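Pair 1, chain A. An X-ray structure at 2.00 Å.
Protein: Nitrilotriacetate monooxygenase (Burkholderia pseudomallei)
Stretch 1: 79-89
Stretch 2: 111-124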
# COMPACT_ATOMS: atom_id res chain seq x y z
N PRO A 79 -3.73 -2.70 0.68
CA PRO A 79 -3.13 -3.40 -0.47
C PRO A 79 -1.79 -2.90 -1.02
O PRO A 79 -0.96 -3.73 -1.37
CB PRO A 79 -4.20 -3.31 -1.56
CG PRO A 79 -5.49 -3.15 -0.78
CD PRO A 79 -5.09 -2.24 0.36
N ILE A 80 -1.55 -1.59 -1.12
CA ILE A 80 -0.28 -1.12 -1.69
C ILE A 80 0.88 -1.57 -0.80
O ILE A 80 1.88 -2.09 -1.31
CB ILE A 80 -0.24 0.40 -1.88
CG1 ILE A 80 -1.28 0.83 -2.91
CG2 ILE A 80 1.19 0.90 -2.26
CD1 ILE A 80 -0.96 0.37 -4.34
N SER A 81 0.76 -1.34 0.52
CA SER A 81 1.76 -1.79 1.46
C SER A 81 1.96 -3.31 1.40
O SER A 81 3.08 -3.80 1.31
CB SER A 81 1.44 -1.37 2.91
OG SER A 81 0.13 -1.76 3.32
N LEU A 82 0.86 -4.07 1.46
CA LEU A 82 0.98 -5.53 1.47
C LEU A 82 1.64 -6.04 0.18
O LEU A 82 2.55 -6.87 0.22
CB LEU A 82 -0.40 -6.20 1.69
CG LEU A 82 -0.44 -7.74 1.64
CD1 LEU A 82 0.45 -8.42 2.67
CD2 LEU A 82 -1.90 -8.23 1.77
N LEU A 83 1.19 -5.54 -0.96
CA LEU A 83 1.67 -6.03 -2.24
C LEU A 83 3.14 -5.66 -2.48
O LEU A 83 3.90 -6.43 -3.08
CB LEU A 83 0.78 -5.51 -3.37
CG LEU A 83 -0.59 -6.20 -3.43
CD1 LEU A 83 -1.49 -5.50 -4.47
CD2 LEU A 83 -0.47 -7.70 -3.76
N SER A 84 3.55 -4.50 -1.96
CA SER A 84 4.91 -4.02 -2.13
C SER A 84 5.88 -4.89 -1.31
O SER A 84 6.95 -5.26 -1.79
CB SER A 84 5.00 -2.55 -1.71
OG SER A 84 4.23 -1.70 -2.56
N ALA A 85 5.48 -5.22 -0.08
CA ALA A 85 6.24 -6.16 0.76
C ALA A 85 6.30 -7.58 0.11
O ALA A 85 7.35 -8.19 0.08
CB ALA A 85 5.62 -6.20 2.19
N LEU A 86 5.17 -8.07 -0.42
CA LEU A 86 5.13 -9.38 -1.07
C LEU A 86 6.01 -9.43 -2.34
O LEU A 86 6.64 -10.47 -2.62
CB LEU A 86 3.68 -9.78 -1.44
CG LEU A 86 2.76 -10.16 -0.27
CD1 LEU A 86 1.39 -10.46 -0.77
CD2 LEU A 86 3.32 -11.33 0.52
N ALA A 87 6.07 -8.32 -3.07
CA ALA A 87 6.82 -8.23 -4.34
C ALA A 87 8.26 -8.68 -4.16
O ALA A 87 8.83 -9.41 -4.97
CB ALA A 87 6.80 -6.79 -4.84
N VAL A 88 8.82 -8.26 -3.04
CA VAL A 88 10.23 -8.38 -2.76
C VAL A 88 10.58 -9.80 -2.21
O VAL A 88 11.75 -10.22 -2.19
CB VAL A 88 10.57 -7.15 -1.84
CG1 VAL A 88 11.20 -7.55 -0.56
CG2 VAL A 88 11.26 -6.07 -2.64
N LEU A 89 9.56 -10.54 -1.80
CA LEU A 89 9.74 -11.89 -1.32
C LEU A 89 9.24 -12.91 -2.35
O LEU A 89 9.17 -14.09 -2.05
CB LEU A 89 9.01 -12.09 0.03
CG LEU A 89 9.50 -11.17 1.16
CD1 LEU A 89 8.63 -11.30 2.42
CD2 LEU A 89 11.04 -11.45 1.51
N ARG A 111 0.80 7.02 -8.82
CA ARG A 111 2.14 6.91 -8.22
C ARG A 111 2.30 5.62 -7.44
O ARG A 111 3.33 4.97 -7.56
CB ARG A 111 2.44 8.07 -7.26
CG ARG A 111 2.67 9.44 -7.89
CD ARG A 111 3.18 10.42 -6.86
NE ARG A 111 4.53 10.11 -6.42
CZ ARG A 111 5.03 10.37 -5.21
NH1 ARG A 111 4.28 10.91 -4.25
NH2 ARG A 111 6.29 10.05 -4.95
N GLN A 112 1.31 5.26 -6.65
CA GLN A 112 1.45 4.12 -5.76
C GLN A 112 1.47 2.84 -6.56
O GLN A 112 2.36 2.01 -6.35
CB GLN A 112 0.40 4.11 -4.64
CG GLN A 112 0.58 5.24 -3.65
CD GLN A 112 -0.27 5.10 -2.41
OE1 GLN A 112 -1.42 4.68 -2.48
NE2 GLN A 112 0.29 5.46 -1.26
N PHE A 113 0.55 2.69 -7.52
CA PHE A 113 0.60 1.54 -8.43
C PHE A 113 1.83 1.52 -9.38
O PHE A 113 2.38 0.44 -9.62
CB PHE A 113 -0.71 1.37 -9.22
CG PHE A 113 -1.79 0.70 -8.45
CD1 PHE A 113 -1.74 -0.67 -8.21
CD2 PHE A 113 -2.84 1.41 -7.92
CE1 PHE A 113 -2.73 -1.30 -7.49
CE2 PHE A 113 -3.83 0.76 -7.19
CZ PHE A 113 -3.74 -0.60 -6.97
N ALA A 114 2.25 2.68 -9.89
CA ALA A 114 3.48 2.74 -10.74
C ALA A 114 4.75 2.33 -9.96
O ALA A 114 5.64 1.69 -10.52
CB ALA A 114 3.66 4.12 -11.34
N SER A 115 4.78 2.67 -8.68
CA SER A 115 5.92 2.37 -7.83
C SER A 115 5.94 0.88 -7.51
O SER A 115 6.99 0.24 -7.59
CB SER A 115 5.89 3.28 -6.58
OG SER A 115 6.98 3.08 -5.69
N LEU A 116 4.79 0.32 -7.15
CA LEU A 116 4.68 -1.14 -7.00
C LEU A 116 5.12 -1.85 -8.29
O LEU A 116 5.89 -2.82 -8.25
CB LEU A 116 3.25 -1.54 -6.61
CG LEU A 116 2.85 -3.02 -6.65
CD1 LEU A 116 3.64 -3.80 -5.55
CD2 LEU A 116 1.32 -3.19 -6.49
N ASP A 117 4.68 -1.34 -9.43
CA ASP A 117 5.00 -1.93 -10.73
C ASP A 117 6.49 -1.88 -11.01
O ASP A 117 7.05 -2.86 -11.52
CB ASP A 117 4.24 -1.23 -11.88
CG ASP A 117 3.87 -2.16 -13.05
OD1 ASP A 117 3.82 -3.40 -12.90
OD2 ASP A 117 3.59 -1.62 -14.13
N LEU A 118 7.15 -0.76 -10.68
CA LEU A 118 8.58 -0.62 -10.94
C LEU A 118 9.41 -1.51 -9.98
O LEU A 118 10.34 -2.19 -10.38
CB LEU A 118 9.00 0.83 -10.84
CG LEU A 118 10.31 1.21 -11.52
CD1 LEU A 118 10.20 1.04 -13.05
CD2 LEU A 118 10.67 2.66 -11.17
N ILE A 119 9.04 -1.50 -8.70
CA ILE A 119 9.74 -2.30 -7.70
C ILE A 119 9.66 -3.79 -8.03
O ILE A 119 10.64 -4.53 -7.86
CB ILE A 119 9.17 -2.05 -6.28
CG1 ILE A 119 9.55 -0.65 -5.81
CG2 ILE A 119 9.71 -3.15 -5.29
CD1 ILE A 119 8.73 -0.10 -4.60
N SER A 120 8.48 -4.20 -8.52
CA SER A 120 8.18 -5.59 -8.80
C SER A 120 8.64 -6.05 -10.19
O SER A 120 8.47 -7.20 -10.52
CB SER A 120 6.66 -5.85 -8.67
OG SER A 120 5.90 -5.23 -9.72
N GLY A 121 9.17 -5.16 -11.01
CA GLY A 121 9.62 -5.56 -12.35
C GLY A 121 8.47 -5.82 -13.32
O GLY A 121 8.58 -6.65 -14.24
N GLY A 122 7.36 -5.11 -13.15
CA GLY A 122 6.24 -5.18 -14.07
C GLY A 122 5.20 -6.22 -13.74
O GLY A 122 4.69 -6.91 -14.63
N ARG A 123 4.84 -6.34 -12.45
CA ARG A 123 3.89 -7.33 -12.02
C ARG A 123 2.64 -6.76 -11.34
O ARG A 123 1.84 -7.52 -10.80
CB ARG A 123 4.59 -8.30 -11.05
CG ARG A 123 5.66 -9.15 -11.69
CD ARG A 123 6.17 -10.21 -10.69
NE ARG A 123 7.12 -9.65 -9.71
CZ ARG A 123 7.20 -10.00 -8.42
NH1 ARG A 123 6.34 -10.85 -7.86
NH2 ARG A 123 8.15 -9.45 -7.66
N ALA A 124 2.47 -5.44 -11.37
CA ALA A 124 1.32 -4.82 -10.70
C ALA A 124 0.01 -4.95 -11.49
O ALA A 124 0.00 -4.95 -12.73
CB ALA A 124 1.60 -3.35 -10.42

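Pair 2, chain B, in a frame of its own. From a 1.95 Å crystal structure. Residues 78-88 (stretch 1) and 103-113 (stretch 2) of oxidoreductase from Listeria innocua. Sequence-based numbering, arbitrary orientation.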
# COMPACT_ATOMS: atom_id res chain seq x y z
N HIS B 78 -28.75 14.82 -9.13
CA HIS B 78 -28.46 14.39 -10.50
C HIS B 78 -29.57 13.54 -11.09
O HIS B 78 -29.94 13.72 -12.24
CB HIS B 78 -27.17 13.57 -10.57
CG HIS B 78 -25.92 14.37 -10.38
ND1 HIS B 78 -24.67 13.77 -10.35
CD2 HIS B 78 -25.71 15.69 -10.20
CE1 HIS B 78 -23.75 14.70 -10.16
NE2 HIS B 78 -24.35 15.87 -10.07
N LYS B 79 -30.07 12.60 -10.30
CA LYS B 79 -31.01 11.60 -10.80
C LYS B 79 -32.34 12.23 -11.26
O LYS B 79 -32.82 11.93 -12.35
CB LYS B 79 -31.26 10.53 -9.74
CG LYS B 79 -32.21 9.40 -10.17
CD LYS B 79 -32.74 8.66 -8.94
CE LYS B 79 -33.72 7.57 -9.34
NZ LYS B 79 -34.18 6.74 -8.19
N GLU B 80 -32.91 13.11 -10.43
CA GLU B 80 -34.20 13.73 -10.73
C GLU B 80 -34.12 14.63 -11.96
O GLU B 80 -34.99 14.58 -12.82
CB GLU B 80 -34.74 14.53 -9.52
CG GLU B 80 -36.11 15.19 -9.74
CD GLU B 80 -36.63 15.93 -8.51
OE1 GLU B 80 -36.98 15.28 -7.50
OE2 GLU B 80 -36.71 17.18 -8.57
N LEU B 81 -33.07 15.45 -12.02
CA LEU B 81 -32.85 16.35 -13.15
C LEU B 81 -32.60 15.60 -14.46
O LEU B 81 -33.07 16.03 -15.51
CB LEU B 81 -31.70 17.33 -12.87
CG LEU B 81 -31.87 18.19 -11.61
CD1 LEU B 81 -30.62 19.05 -11.35
CD2 LEU B 81 -33.11 19.06 -11.65
N ALA B 82 -31.86 14.49 -14.38
CA ALA B 82 -31.60 13.65 -15.56
C ALA B 82 -32.85 12.98 -16.07
O ALA B 82 -33.13 13.03 -17.26
CB ALA B 82 -30.51 12.61 -15.28
N ILE B 83 -33.61 12.34 -15.18
CA ILE B 83 -34.85 11.66 -15.59
C ILE B 83 -35.85 12.68 -16.15
O ILE B 83 -36.43 12.45 -17.20
CB ILE B 83 -35.44 10.80 -14.44
CG1 ILE B 83 -34.53 9.60 -14.16
CG2 ILE B 83 -36.90 10.37 -14.76
CD1 ILE B 83 -34.91 8.78 -12.93
N SER B 84 -35.97 13.84 -15.51
CA SER B 84 -36.79 14.93 -16.05
C SER B 84 -36.39 15.36 -17.46
O SER B 84 -37.26 15.58 -18.30
CB SER B 84 -36.74 16.16 -15.14
OG SER B 84 -37.43 15.88 -13.95
N ALA B 85 -35.09 15.51 -17.70
CA ALA B 85 -34.62 15.95 -19.02
C ALA B 85 -34.89 14.88 -20.06
O ALA B 85 -35.39 15.17 -21.15
CB ALA B 85 -33.15 16.30 -18.97
N LEU B 86 -34.60 13.63 -19.71
CA LEU B 86 -34.89 12.52 -20.60
C LEU B 86 -36.36 12.48 -21.01
O LEU B 86 -36.65 12.51 -22.20
CB LEU B 86 -34.43 11.18 -20.02
CG LEU B 86 -32.90 11.04 -19.93
CD1 LEU B 86 -32.52 9.92 -18.99
CD2 LEU B 86 -32.24 10.85 -21.31
N GLU B 87 -37.27 12.47 -20.02
CA GLU B 87 -38.72 12.49 -20.27
C GLU B 87 -39.17 13.62 -21.17
O GLU B 87 -40.08 13.46 -21.98
CB GLU B 87 -39.53 12.57 -18.97
CG GLU B 87 -39.44 11.36 -18.07
CD GLU B 87 -40.21 10.14 -18.59
OE1 GLU B 87 -40.79 10.18 -19.71
OE2 GLU B 87 -40.23 9.13 -17.85
N ALA B 88 -38.53 14.78 -21.01
CA ALA B 88 -38.77 15.93 -21.88
C ALA B 88 -38.18 15.82 -23.30
O ALA B 88 -38.40 16.71 -24.13
CB ALA B 88 -38.30 17.21 -21.18
N GLU B 103 -28.30 1.41 -8.36
CA GLU B 103 -29.70 1.22 -8.77
C GLU B 103 -30.26 2.48 -9.41
O GLU B 103 -31.00 2.38 -10.38
CB GLU B 103 -30.61 0.78 -7.61
CG GLU B 103 -30.52 -0.70 -7.25
CD GLU B 103 -30.89 -1.62 -8.41
OE1 GLU B 103 -31.96 -1.42 -9.04
OE2 GLU B 103 -30.11 -2.56 -8.68
N ASP B 104 -29.90 3.65 -8.87
CA ASP B 104 -30.35 4.92 -9.44
C ASP B 104 -29.95 5.11 -10.91
O ASP B 104 -30.73 5.66 -11.69
CB ASP B 104 -29.81 6.10 -8.63
CG ASP B 104 -30.51 6.29 -7.29
OD1 ASP B 104 -31.47 5.54 -7.03
OD2 ASP B 104 -30.10 7.19 -6.51
N LEU B 105 -28.74 4.67 -11.28
CA LEU B 105 -28.27 4.82 -12.64
C LEU B 105 -29.02 3.84 -13.53
O LEU B 105 -29.34 4.15 -14.68
CB LEU B 105 -26.75 4.62 -12.75
CG LEU B 105 -26.16 4.50 -14.17
CD1 LEU B 105 -26.43 5.77 -15.02
CD2 LEU B 105 -24.69 4.17 -14.15
N LEU B 106 -29.31 2.66 -13.00
CA LEU B 106 -30.06 1.65 -13.75
C LEU B 106 -31.44 2.22 -14.13
O LEU B 106 -31.92 2.00 -15.25
CB LEU B 106 -30.20 0.38 -12.92
CG LEU B 106 -29.74 -0.99 -13.38
CD1 LEU B 106 -28.46 -0.96 -14.22
CD2 LEU B 106 -29.55 -1.86 -12.15
N ALA B 107 -32.05 2.97 -13.21
CA ALA B 107 -33.31 3.68 -13.48
C ALA B 107 -33.18 4.69 -14.62
O ALA B 107 -34.03 4.72 -15.51
CB ALA B 107 -33.84 4.34 -12.23
N ILE B 108 -32.13 5.52 -14.58
CA ILE B 108 -31.85 6.48 -15.63
C ILE B 108 -31.61 5.81 -16.99
O ILE B 108 -32.18 6.24 -17.99
CB ILE B 108 -30.65 7.35 -15.28
CG1 ILE B 108 -30.98 8.22 -14.07
CG2 ILE B 108 -30.25 8.22 -16.47
CD1 ILE B 108 -29.80 9.06 -13.59
N MET B 109 -30.81 4.75 -16.99
CA MET B 109 -30.55 3.93 -18.18
C MET B 109 -31.84 3.40 -18.81
O MET B 109 -32.02 3.46 -20.04
CB MET B 109 -29.59 2.77 -17.85
CG MET B 109 -28.10 3.18 -17.69
SD MET B 109 -27.01 1.91 -16.96
CE MET B 109 -27.15 0.58 -18.15
N ASP B 110 -32.74 2.90 -17.96
CA ASP B 110 -34.07 2.44 -18.38
C ASP B 110 -34.89 3.54 -19.05
O ASP B 110 -35.42 3.34 -20.12
CB ASP B 110 -34.84 1.88 -17.18
CG ASP B 110 -34.36 0.50 -16.76
OD1 ASP B 110 -33.68 -0.20 -17.55
OD2 ASP B 110 -34.67 0.11 -15.61
N VAL B 111 -34.96 4.70 -18.40
CA VAL B 111 -35.68 5.85 -18.96
C VAL B 111 -35.07 6.27 -20.31
O VAL B 111 -35.81 6.43 -21.27
CB VAL B 111 -35.75 7.04 -17.97
CG1 VAL B 111 -36.38 8.27 -18.62
CG2 VAL B 111 -36.54 6.65 -16.71
N ALA B 112 -33.75 6.40 -20.39
CA ALA B 112 -33.06 6.81 -21.63
C ALA B 112 -33.39 5.87 -22.79
O ALA B 112 -33.67 6.31 -23.91
CB ALA B 112 -31.54 6.89 -21.41
N LYS B 113 -33.40 4.58 -22.50
CA LYS B 113 -33.77 3.57 -23.49
C LYS B 113 -35.23 3.72 -23.94
O LYS B 113 -35.52 3.67 -25.13
CB LYS B 113 -33.54 2.18 -22.92
CG LYS B 113 -33.55 1.09 -23.98
CD LYS B 113 -33.72 -0.30 -23.36
CE LYS B 113 -33.73 -1.39 -24.43
NZ LYS B 113 -34.89 -1.30 -25.37

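The sharpest difference between the two pairs lies where Ile A80 and Lys B79 superpose. In pair 1 this position is apolar: CD1 of Ile A80 sits 3.8 Å from the centroid of the Phe A113 ring, only 6° off the ring normal, so that the methyl group rests squarely over the ring face. In pair 2 it carries a charge. Lys B79, extended with all four chi angles in t, sends NZ to within 3.2 Å of OD1 of Asp B104, forming a salt bridge that includes a hydrogen bond. The partners differ as well as the chemistry. Asp B104 matches Gln A112, whose OE1 only approaches CG1 of Ile A80, at 3.9 Å, whereas Phe A113 matches Leu B105, which makes no contact across the pair.

These differences are built on nearly the same backbone. Both pairs consist of two almost parallel helices, with axes inclined by 9° in pair 1 and 8° in pair 2 and closest approaches of 9.7 and 9.4 Å. The N, CA and C atoms of 14 central residues superpose with an RMSD of 0.4 Å. The register agrees too: Ile A80, Ser A84 and Ala A87 lie nearest Gln A112, Leu A116 and Ser A120, as Lys B79, Ile B83 and Leu B86 lie nearest Asp B104, Ile B108 and Ala B112. The buried surface is similar, 489 Å² against 457 Å².

At the middle of each contact, the second helix contributes a branched aliphatic residue, Leu A116 or Ile B108. Leu A116 (chi1 t, chi2 p) lies close to the first helix: its CD1 is 3.6 Å from the carbonyl O of Leu A83 and 3.7 Å from CA of Ser A84. The small Ser A84 turns its hydroxyl back to its own helix, where OG donates to O of Ile A80 at 2.7 Å. Ile B108 (chi1 m, chi2 t) is instead a knob among Lys B79, Ala B82, Ile B83 and Leu B86. Here Ala B82 replaces Leu A83, while Ile B83 replaces Ser A84 and brings its CG1 to 3.8 Å from CG1 of Ile B108.

One turn on, bulk is distributed differently. Ala A87 meets Ser A120 through their CB atoms at 3.9 Å, and its counterpart Leu B86 spreads over several neighbours, with CD1 3.8 Å from CG2 of Ile B108 and CB 3.8 Å from CG1 of Val B111. Val B111 also reaches Ile B83, CG2 to CG2, at 4.2 Å; its equivalent, Ile A119, touches Val A88 through their CG2 atoms at the same distance.

The second helix of pair 1 ends in a Schellman motif, with Gly A121 at positive phi, whereas pair 2 remains helical through Lys B113, the match of that glycine. Beyond the turn, Arg A123 folds back, NE donating to O of Ser A120 at 2.9 Å and NH2 to O of Ala A87 at 2.8 Å, a hydrogen bond that ties the two stretches together.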